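Local coordinates for protein homoserine dehydrogenase (Thermoplasma acidophilum, PDB 3ING) that probably catalyses the NADP-dependent interconversion of aspartate semialdehyde and homoserine, a step on the way to threonine and methionine, at residues 44-49 / 75-80; 147-152 / 299-304; 166-171 / 275-280. All blocks are in the same frame, centred on the assembly; numbering follows the deposited sequence.

Contact 1: residues 44-49 / 75-80; sequences RSYASG and PEDLMG
Tyr-46 lays one face of its ring against Asp-77, and this CH-pi contact carries much of the meeting between the edge strand 46-48 and the 3-10 turn 75-78. CB of Asp-77 stands 3.9 Å from the centroid of the Tyr-46 ring and 14° off its normal, displaced somewhat toward the rim, so CZ is the ring atom it meets most closely. The two side chains cross at about a right angle, yet the carboxylate plane is tilted only 19° from the ring. Chi1 of Tyr-46 (77°) sets CG between the backbone N and the carbonyl carbon. On the same residue pair, CE2 of Tyr-46 comes 3.5 Å from the backbone O of Asp-77. The strongest polar partner of the carboxylate lies just before the turn: the amide of Ser-73 donates to OD2 of Asp-77.

Apolar contact is made by one methyl branch: CD2 of Leu-78 lies 3.6 Å from CD2 of Tyr-46, approaching the ring obliquely as the two side chains run past each other in opposite directions.

Water supplies the polar link. It lies 2.6 Å from Ser-48 OG and donates to Leu-78 O over 3.0 Å, tying the end of the strand to the end of the turn.

All of this belongs to the NAD-binding domain of Rossmann type. Strand 46-48 lies at one edge of the sheet within this chain, antiparallel to 34-41; Leu-78 also packs on Ile-8 and Met-10 of strand 4-10, and Pro-75 leans on helix 97-108 through Leu-102 and Met-105.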
loop_
_atom_site.group_PDB
_atom_site.type_symbol
_atom_site.label_atom_id
_atom_site.label_comp_id
_atom_site.label_asym_id
_atom_site.label_seq_id
_atom_site.Cartn_x
_atom_site.Cartn_y
_atom_site.Cartn_z
ATOM N N ARG A 44 -14.442 -5.152 -32.421
ATOM C CA ARG A 44 -15.005 -4.832 -33.732
ATOM C C ARG A 44 -15.054 -3.374 -34.135
ATOM O O ARG A 44 -15.118 -3.090 -35.319
ATOM C CB ARG A 44 -16.441 -5.329 -33.761
ATOM C CG ARG A 44 -16.582 -6.827 -33.639
ATOM C CD ARG A 44 -18.055 -7.208 -33.660
ATOM N NE ARG A 44 -18.727 -6.907 -32.390
ATOM C CZ ARG A 44 -20.052 -6.877 -32.210
ATOM N NH1 ARG A 44 -20.900 -7.137 -33.205
ATOM N NH2 ARG A 44 -20.541 -6.591 -31.010
ATOM N N SER A 45 -15.076 -2.454 -33.169
ATOM C CA SER A 45 -15.287 -1.010 -33.451
ATOM C C SER A 45 -14.371 -0.100 -32.623
ATOM O O SER A 45 -13.665 -0.540 -31.688
ATOM C CB SER A 45 -16.749 -0.614 -33.169
ATOM O OG SER A 45 -17.103 -0.791 -31.793
ATOM N N TYR A 46 -14.340 1.171 -32.996
ATOM C CA TYR A 46 -13.563 2.139 -32.226
ATOM C C TYR A 46 -14.106 3.542 -32.385
ATOM O O TYR A 46 -14.933 3.822 -33.281
ATOM C CB TYR A 46 -12.081 2.106 -32.624
ATOM C CG TYR A 46 -11.773 2.802 -33.929
ATOM C CD1 TYR A 46 -12.002 2.165 -35.137
ATOM C CD2 TYR A 46 -11.200 4.065 -33.955
ATOM C CE1 TYR A 46 -11.735 2.765 -36.329
ATOM C CE2 TYR A 46 -10.898 4.685 -35.167
ATOM C CZ TYR A 46 -11.190 4.023 -36.351
ATOM O OH TYR A 46 -10.912 4.563 -37.568
ATOM N N ALA A 47 -13.647 4.404 -31.486
ATOM C CA ALA A 47 -13.900 5.838 -31.538
ATOM C C ALA A 47 -12.566 6.520 -31.325
ATOM O O ALA A 47 -11.737 6.054 -30.532
ATOM C CB ALA A 47 -14.875 6.267 -30.440
ATOM N N SER A 48 -12.366 7.635 -31.999
ATOM C CA SER A 48 -11.111 8.384 -31.919
ATOM C C SER A 48 -11.450 9.835 -32.102
ATOM O O SER A 48 -12.340 10.141 -32.893
ATOM C CB SER A 48 -10.157 7.927 -33.027
ATOM O OG SER A 48 -8.949 8.682 -33.028
ATOM N N GLY A 49 -10.783 10.726 -31.372
ATOM C CA GLY A 49 -11.098 12.145 -31.465
ATOM C C GLY A 49 -10.636 12.918 -30.257
ATOM O O GLY A 49 -10.298 12.320 -29.254
ATOM N N PRO A 75 -4.568 -1.531 -33.640
ATOM C CA PRO A 75 -4.075 -0.369 -32.895
ATOM C C PRO A 75 -3.737 0.827 -33.751
ATOM O O PRO A 75 -3.848 1.949 -33.282
ATOM C CB PRO A 75 -2.788 -0.887 -32.251
ATOM C CG PRO A 75 -2.968 -2.327 -32.175
ATOM C CD PRO A 75 -3.819 -2.746 -33.300
ATOM N N GLU A 76 -3.298 0.588 -34.980
ATOM C CA GLU A 76 -2.966 1.659 -35.897
ATOM C C GLU A 76 -4.129 2.638 -36.021
ATOM O O GLU A 76 -3.912 3.831 -36.102
ATOM C CB GLU A 76 -2.599 1.076 -37.271
ATOM N N ASP A 77 -5.366 2.135 -36.007
ATOM C CA ASP A 77 -6.555 3.007 -36.084
ATOM C C ASP A 77 -6.642 4.077 -34.997
ATOM O O ASP A 77 -7.382 5.058 -35.156
ATOM C CB ASP A 77 -7.839 2.175 -35.990
ATOM C CG ASP A 77 -8.063 1.281 -37.196
ATOM O OD1 ASP A 77 -7.487 1.570 -38.257
ATOM O OD2 ASP A 77 -8.827 0.293 -37.068
ATOM N N LEU A 78 -5.925 3.871 -33.880
ATOM C CA LEU A 78 -6.005 4.767 -32.726
ATOM C C LEU A 78 -4.822 5.718 -32.617
ATOM O O LEU A 78 -4.809 6.584 -31.786
ATOM C CB LEU A 78 -6.135 3.928 -31.454
ATOM C CG LEU A 78 -7.369 3.009 -31.417
ATOM C CD1 LEU A 78 -7.358 2.119 -30.200
ATOM C CD2 LEU A 78 -8.648 3.849 -31.454
HETATM N N MSE A 79 -3.853 5.606 -33.489
HETATM C CA MSE A 79 -2.643 6.403 -33.348
HETATM C C MSE A 79 -2.730 7.778 -34.022
HETATM O O MSE A 79 -1.732 8.494 -34.095
HETATM C CB MSE A 79 -1.462 5.619 -33.895
HETATM C CG MSE A 79 -1.281 4.276 -33.227
HETATM SE SE MSE A 79 -0.583 4.466 -31.426
HETATM C CE MSE A 79 -1.476 2.925 -30.504
ATOM N N GLY A 80 -3.918 8.157 -34.485
ATOM C CA GLY A 80 -4.123 9.478 -35.059
ATOM C C GLY A 80 -4.215 10.632 -34.070
ATOM O O GLY A 80 -4.116 11.807 -34.454
HETATM O O HOH W 1 -7.492 7.704 -31.101
#

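Contact 2: residues 147-152 / 299-304; sequences GGVPLF and VSDIYD. With NA (sodium ion), chain B.
The backbone N of Gly-148 points into the carboxylate of Asp-304. Its stronger bond is to OD2 of Asp-304, 2.8 Å from Gly-148 N, met on the syn side and 20° out of the carboxylate plane; the bond to OD1 is weak. The acid reaches the amide with CG anti to its own backbone N (chi1 -161°), and OD1 also lies 3.7 Å from CA of Gly-147. The two glycines thus bring bare backbone up to the carboxylate.

Next along the loop, Val-149 divides its two methyls between two partners. CG1 presses on CG1 of Val-299 at 3.5 Å, tighter than ordinary carbon contact, while CG2 lies 3.4 Å from OD2 of Asp-301. Asp-301 and Asp-304 come close together themselves, with OD2 of Asp-301 2.6 Å from OD2 of Asp-304. CG1 of Val-299 also sits 3.6 Å from the backbone O of Pro-150.

The loop 147-152 thus packs against an edge strand, within this chain, of the antiparallel sheet, and it leads into helix 152-157 with Leu-151 as the N-cap residue. Val-149 turns its carbonyl to the sodium ion, 2.6 Å from Val-149 O. Glu-142, Val-145 and Ala-146 complete the protein part of this site, and OE2 of Glu-142 also accepts from the amides of Leu-151 and Phe-152. Gly-147 touches the bound NADPH.

Further out, the amide of Leu-285 donates to OD1 of Asp-301. Residues 299-301 pair antiparallel with a strand of the second subunit, where Asn-298 of that subunit bonds Ser-300 OG.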
loop_
_atom_site.group_PDB
_atom_site.type_symbol
_atom_site.label_atom_id
_atom_site.label_comp_id
_atom_site.label_asym_id
_atom_site.label_seq_id
_atom_site.Cartn_x
_atom_site.Cartn_y
_atom_site.Cartn_z
ATOM N N GLY A 147 -6.164 -8.444 -9.217
ATOM C CA GLY A 147 -6.985 -7.329 -9.695
ATOM C C GLY A 147 -6.999 -6.067 -8.860
ATOM O O GLY A 147 -6.192 -5.171 -9.042
ATOM N N GLY A 148 -7.903 -6.015 -7.906
ATOM C CA GLY A 148 -8.117 -4.813 -7.142
ATOM C C GLY A 148 -7.352 -4.693 -5.843
ATOM O O GLY A 148 -7.503 -3.704 -5.133
ATOM N N VAL A 149 -6.511 -5.651 -5.506
ATOM C CA VAL A 149 -5.745 -5.531 -4.267
ATOM C C VAL A 149 -4.461 -4.760 -4.561
ATOM O O VAL A 149 -3.736 -5.144 -5.443
ATOM C CB VAL A 149 -5.365 -6.901 -3.671
ATOM C CG1 VAL A 149 -4.609 -6.681 -2.364
ATOM C CG2 VAL A 149 -6.617 -7.754 -3.429
ATOM N N PRO A 150 -4.190 -3.672 -3.837
ATOM C CA PRO A 150 -2.916 -2.979 -4.049
ATOM C C PRO A 150 -1.713 -3.869 -3.772
ATOM O O PRO A 150 -1.584 -4.460 -2.694
ATOM C CB PRO A 150 -2.963 -1.821 -3.041
ATOM C CG PRO A 150 -4.418 -1.633 -2.759
ATOM C CD PRO A 150 -5.026 -3.002 -2.833
ATOM N N LEU A 151 -0.819 -3.958 -4.759
ATOM C CA LEU A 151 0.289 -4.864 -4.705
ATOM C C LEU A 151 1.515 -4.134 -5.246
ATOM O O LEU A 151 2.440 -3.827 -4.486
ATOM C CB LEU A 151 -0.068 -6.137 -5.520
ATOM C CG LEU A 151 0.766 -7.395 -5.259
ATOM C CD1 LEU A 151 0.099 -8.675 -5.814
ATOM C CD2 LEU A 151 2.155 -7.255 -5.781
ATOM N N PHE A 152 1.543 -3.822 -6.539
ATOM C CA PHE A 152 2.776 -3.210 -7.079
ATOM C C PHE A 152 2.958 -1.800 -6.562
ATOM O O PHE A 152 4.093 -1.359 -6.343
ATOM C CB PHE A 152 2.858 -3.348 -8.601
ATOM C CG PHE A 152 2.983 -4.767 -9.039
ATOM C CD1 PHE A 152 4.108 -5.518 -8.707
ATOM C CD2 PHE A 152 1.949 -5.396 -9.653
ATOM C CE1 PHE A 152 4.191 -6.828 -9.043
ATOM C CE2 PHE A 152 2.054 -6.713 -10.027
ATOM C CZ PHE A 152 3.177 -7.427 -9.716
ATOM N N VAL A 299 -2.072 -7.946 2.969
ATOM C CA VAL A 299 -2.952 -7.041 2.203
ATOM C C VAL A 299 -3.999 -7.910 1.548
ATOM O O VAL A 299 -3.676 -8.985 1.015
ATOM C CB VAL A 299 -2.205 -6.239 1.135
ATOM C CG1 VAL A 299 -3.161 -5.222 0.432
ATOM C CG2 VAL A 299 -0.956 -5.526 1.709
ATOM N N SER A 300 -5.243 -7.505 1.663
ATOM C CA SER A 300 -6.338 -8.233 1.035
ATOM C C SER A 300 -7.491 -7.290 0.713
ATOM O O SER A 300 -7.442 -6.100 1.014
ATOM C CB SER A 300 -6.798 -9.378 1.942
ATOM O OG SER A 300 -7.369 -8.919 3.138
ATOM N N ASP A 301 -8.539 -7.819 0.087
ATOM C CA ASP A 301 -9.763 -7.054 -0.050
ATOM C C ASP A 301 -10.968 -7.927 0.223
ATOM O O ASP A 301 -10.839 -9.132 0.410
ATOM C CB ASP A 301 -9.878 -6.334 -1.416
ATOM C CG ASP A 301 -9.901 -7.272 -2.604
ATOM O OD1 ASP A 301 -9.930 -8.497 -2.431
ATOM O OD2 ASP A 301 -9.813 -6.736 -3.731
ATOM N N ILE A 302 -12.134 -7.305 0.177
ATOM C CA ILE A 302 -13.367 -7.990 0.494
ATOM C C ILE A 302 -14.024 -8.545 -0.762
ATOM O O ILE A 302 -14.552 -9.640 -0.769
ATOM C CB ILE A 302 -14.291 -7.011 1.230
ATOM C CG1 ILE A 302 -13.666 -6.606 2.579
ATOM C CG2 ILE A 302 -15.677 -7.580 1.460
ATOM C CD1 ILE A 302 -13.461 -7.740 3.527
ATOM N N TYR A 303 -14.033 -7.771 -1.831
ATOM C CA TYR A 303 -14.694 -8.212 -3.037
ATOM C C TYR A 303 -13.830 -7.773 -4.195
ATOM O O TYR A 303 -13.722 -6.589 -4.441
ATOM C CB TYR A 303 -16.067 -7.567 -3.122
ATOM C CG TYR A 303 -16.880 -8.075 -4.290
ATOM C CD1 TYR A 303 -16.758 -7.508 -5.545
ATOM C CD2 TYR A 303 -17.750 -9.150 -4.134
ATOM C CE1 TYR A 303 -17.498 -8.000 -6.636
ATOM C CE2 TYR A 303 -18.470 -9.661 -5.202
ATOM C CZ TYR A 303 -18.365 -9.077 -6.448
ATOM O OH TYR A 303 -19.136 -9.571 -7.507
ATOM N N ASP A 304 -13.193 -8.713 -4.862
ATOM C CA ASP A 304 -12.310 -8.361 -5.955
ATOM C C ASP A 304 -13.003 -8.684 -7.274
ATOM O O ASP A 304 -13.166 -9.843 -7.650
ATOM C CB ASP A 304 -11.020 -9.121 -5.847
ATOM C CG ASP A 304 -9.920 -8.489 -6.654
ATOM O OD1 ASP A 304 -9.870 -8.684 -7.887
ATOM O OD2 ASP A 304 -9.122 -7.775 -6.034
HETATM NA NA NA B . -3.084 -5.662 -7.901
#

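Contact 3: residues 166-171 / 275-280; sequences RFRGIV and DFLMSI
Arg-168 and Asp-275 meet tip to tip in a salt bridge that ties strand 164-170, the middle of the five strands this chain gives the antiparallel sheet, to an Asx turn within the connection between strands 261-270 and 286-291. The grip is end-on, one nitrogen to each oxygen. NH1 of Arg-168 reaches OD1 of Asp-275 at 3.0 Å, nearly straight at 173° and within the guanidinium plane, whereas NH2 gives the shorter bond, 2.8 Å to the syn lone pair of OD2, with that oxygen tilted out of the plane. Guanidinium and carboxylate are twisted 39° against each other. The arginine chain is bent at chi3 (-63°), which sets the position of NE.

Van der Waals contacts flank the ion pair. CD1 of Leu-277 covers one guanidinium face toward its rim, and CD2 of the same leucine rests 4.0 Å from CA of Gly-169. Farther along, CD1 of Ile-170 makes apolar contact with CB of Leu-277 and CD1 of Ile-280, and also meets the backbone O of Leu-277.

Hydrogen bonding inside the turn fixes the acid: the amide of Leu-277 donates to OD1 of Asp-275 at 2.9 Å, from the carboxylate face opposite the one that Arg-168 NH1 approaches.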
loop_
_atom_site.group_PDB
_atom_site.type_symbol
_atom_site.label_atom_id
_atom_site.label_comp_id
_atom_site.label_asym_id
_atom_site.label_seq_id
_atom_site.Cartn_x
_atom_site.Cartn_y
_atom_site.Cartn_z
ATOM N N ARG A 166 10.087 -12.912 0.531
ATOM C CA ARG A 166 9.074 -13.812 -0.018
ATOM C C ARG A 166 7.716 -13.195 -0.190
ATOM O O ARG A 166 7.316 -12.346 0.590
ATOM C CB ARG A 166 8.900 -14.978 0.941
ATOM C CG ARG A 166 8.001 -16.089 0.416
ATOM C CD ARG A 166 8.106 -17.398 1.255
ATOM N NE ARG A 166 7.396 -17.296 2.517
ATOM N N PHE A 167 7.024 -13.674 -1.205
ATOM C CA PHE A 167 5.641 -13.373 -1.476
ATOM C C PHE A 167 4.820 -14.660 -1.478
ATOM O O PHE A 167 5.200 -15.642 -2.094
ATOM C CB PHE A 167 5.531 -12.670 -2.803
ATOM C CG PHE A 167 4.091 -12.350 -3.247
ATOM C CD1 PHE A 167 3.288 -13.335 -3.806
ATOM C CD2 PHE A 167 3.597 -11.060 -3.181
ATOM C CE1 PHE A 167 1.969 -13.020 -4.204
ATOM C CE2 PHE A 167 2.314 -10.741 -3.573
ATOM C CZ PHE A 167 1.492 -11.711 -4.071
ATOM N N ARG A 168 3.673 -14.628 -0.812
ATOM C CA ARG A 168 2.712 -15.724 -0.887
ATOM C C ARG A 168 1.288 -15.156 -0.917
ATOM O O ARG A 168 0.958 -14.283 -0.140
ATOM C CB ARG A 168 2.923 -16.711 0.256
ATOM C CG ARG A 168 2.760 -16.144 1.635
ATOM C CD ARG A 168 3.335 -17.139 2.698
ATOM N NE ARG A 168 2.553 -18.356 2.643
ATOM C CZ ARG A 168 1.379 -18.500 3.243
ATOM N NH1 ARG A 168 0.900 -17.517 3.988
ATOM N NH2 ARG A 168 0.696 -19.624 3.106
ATOM N N GLY A 169 0.476 -15.561 -1.894
ATOM C CA GLY A 169 -0.863 -15.026 -1.947
ATOM C C GLY A 169 -1.855 -15.833 -2.701
ATOM O O GLY A 169 -1.494 -16.753 -3.418
ATOM N N ILE A 170 -3.131 -15.524 -2.444
ATOM C CA ILE A 170 -4.253 -15.998 -3.249
ATOM C C ILE A 170 -4.523 -14.877 -4.232
ATOM O O ILE A 170 -5.109 -13.850 -3.867
ATOM C CB ILE A 170 -5.498 -16.283 -2.350
ATOM C CG1 ILE A 170 -5.211 -17.487 -1.419
ATOM C CG2 ILE A 170 -6.737 -16.547 -3.172
ATOM C CD1 ILE A 170 -6.252 -17.646 -0.289
ATOM N N VAL A 171 -4.021 -15.024 -5.463
ATOM C CA VAL A 171 -4.042 -13.936 -6.432
ATOM C C VAL A 171 -4.795 -14.257 -7.712
ATOM O O VAL A 171 -4.994 -13.381 -8.507
ATOM C CB VAL A 171 -2.569 -13.493 -6.779
ATOM C CG1 VAL A 171 -1.824 -12.957 -5.534
ATOM C CG2 VAL A 171 -1.768 -14.613 -7.456
ATOM N N ASP A 275 -3.164 -19.219 9.253
ATOM C CA ASP A 275 -2.504 -18.611 8.107
ATOM C C ASP A 275 -3.249 -17.340 7.737
ATOM O O ASP A 275 -4.465 -17.373 7.674
ATOM C CB ASP A 275 -2.587 -19.612 6.959
ATOM C CG ASP A 275 -1.716 -19.244 5.763
ATOM O OD1 ASP A 275 -1.687 -18.065 5.346
ATOM O OD2 ASP A 275 -1.087 -20.180 5.223
ATOM N N PHE A 276 -2.563 -16.240 7.439
ATOM C CA PHE A 276 -3.273 -15.003 7.038
ATOM C C PHE A 276 -4.179 -15.242 5.847
ATOM O O PHE A 276 -5.257 -14.677 5.732
ATOM C CB PHE A 276 -2.316 -13.867 6.685
ATOM C CG PHE A 276 -3.000 -12.680 6.039
ATOM C CD1 PHE A 276 -3.774 -11.827 6.799
ATOM C CD2 PHE A 276 -2.910 -12.454 4.676
ATOM C CE1 PHE A 276 -4.462 -10.776 6.224
ATOM C CE2 PHE A 276 -3.571 -11.406 4.093
ATOM C CZ PHE A 276 -4.345 -10.542 4.877
ATOM N N LEU A 277 -3.745 -16.112 4.964
ATOM C CA LEU A 277 -4.480 -16.315 3.719
ATOM C C LEU A 277 -5.843 -16.930 3.958
ATOM O O LEU A 277 -6.737 -16.846 3.099
ATOM C CB LEU A 277 -3.651 -17.157 2.729
ATOM C CG LEU A 277 -2.349 -16.533 2.218
ATOM C CD1 LEU A 277 -1.639 -17.468 1.165
ATOM C CD2 LEU A 277 -2.640 -15.113 1.682
HETATM N N MSE A 278 -6.006 -17.588 5.097
HETATM C CA MSE A 278 -7.304 -18.124 5.456
HETATM C C MSE A 278 -8.256 -17.027 5.925
HETATM O O MSE A 278 -9.440 -17.295 6.070
HETATM C CB MSE A 278 -7.157 -19.206 6.543
HETATM C CG MSE A 278 -6.614 -20.523 5.977
HETATM SE SE MSE A 278 -7.831 -21.411 4.733
HETATM C CE MSE A 278 -9.108 -21.798 6.039
ATOM N N SER A 279 -7.772 -15.787 6.120
ATOM C CA SER A 279 -8.675 -14.700 6.491
ATOM C C SER A 279 -9.390 -14.149 5.250
ATOM O O SER A 279 -10.334 -13.389 5.370
ATOM C CB SER A 279 -7.945 -13.530 7.169
ATOM O OG SER A 279 -7.203 -12.743 6.228
ATOM N N ILE A 280 -8.908 -14.521 4.067
ATOM C CA ILE A 280 -9.462 -13.981 2.837
ATOM C C ILE A 280 -10.797 -14.628 2.501
ATOM O O ILE A 280 -10.920 -15.861 2.390
ATOM C CB ILE A 280 -8.472 -14.105 1.688
ATOM C CG1 ILE A 280 -7.164 -13.391 2.046
ATOM C CG2 ILE A 280 -9.074 -13.535 0.369
ATOM C CD1 ILE A 280 -5.994 -13.778 1.073
#

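How the contacts relate
Contacts 2 and 3 are neighbours, their centres about 11 Å apart, and contact 3 is nested within the chain loop that contact 2 closes. They reach the same antiparallel sheet and touch directly: CD1 of Leu-151 lies 3.8 Å from CZ of Phe-167, and Ser-300 packs on Phe-276 and Ile-280. Both also meet the second subunit. Contact 1 stands apart in the nucleotide-binding domain, its centre about 32 Å from that of contact 2 and 41 Å from that of contact 3. The cofactor spans part of this gap: the Leu-78 side chain comes within about 8 Å of the bound NADPH, which touches Gly-147, whose nearest approach to the side chain of Lys-217, the predicted proton donor, is about 6 Å.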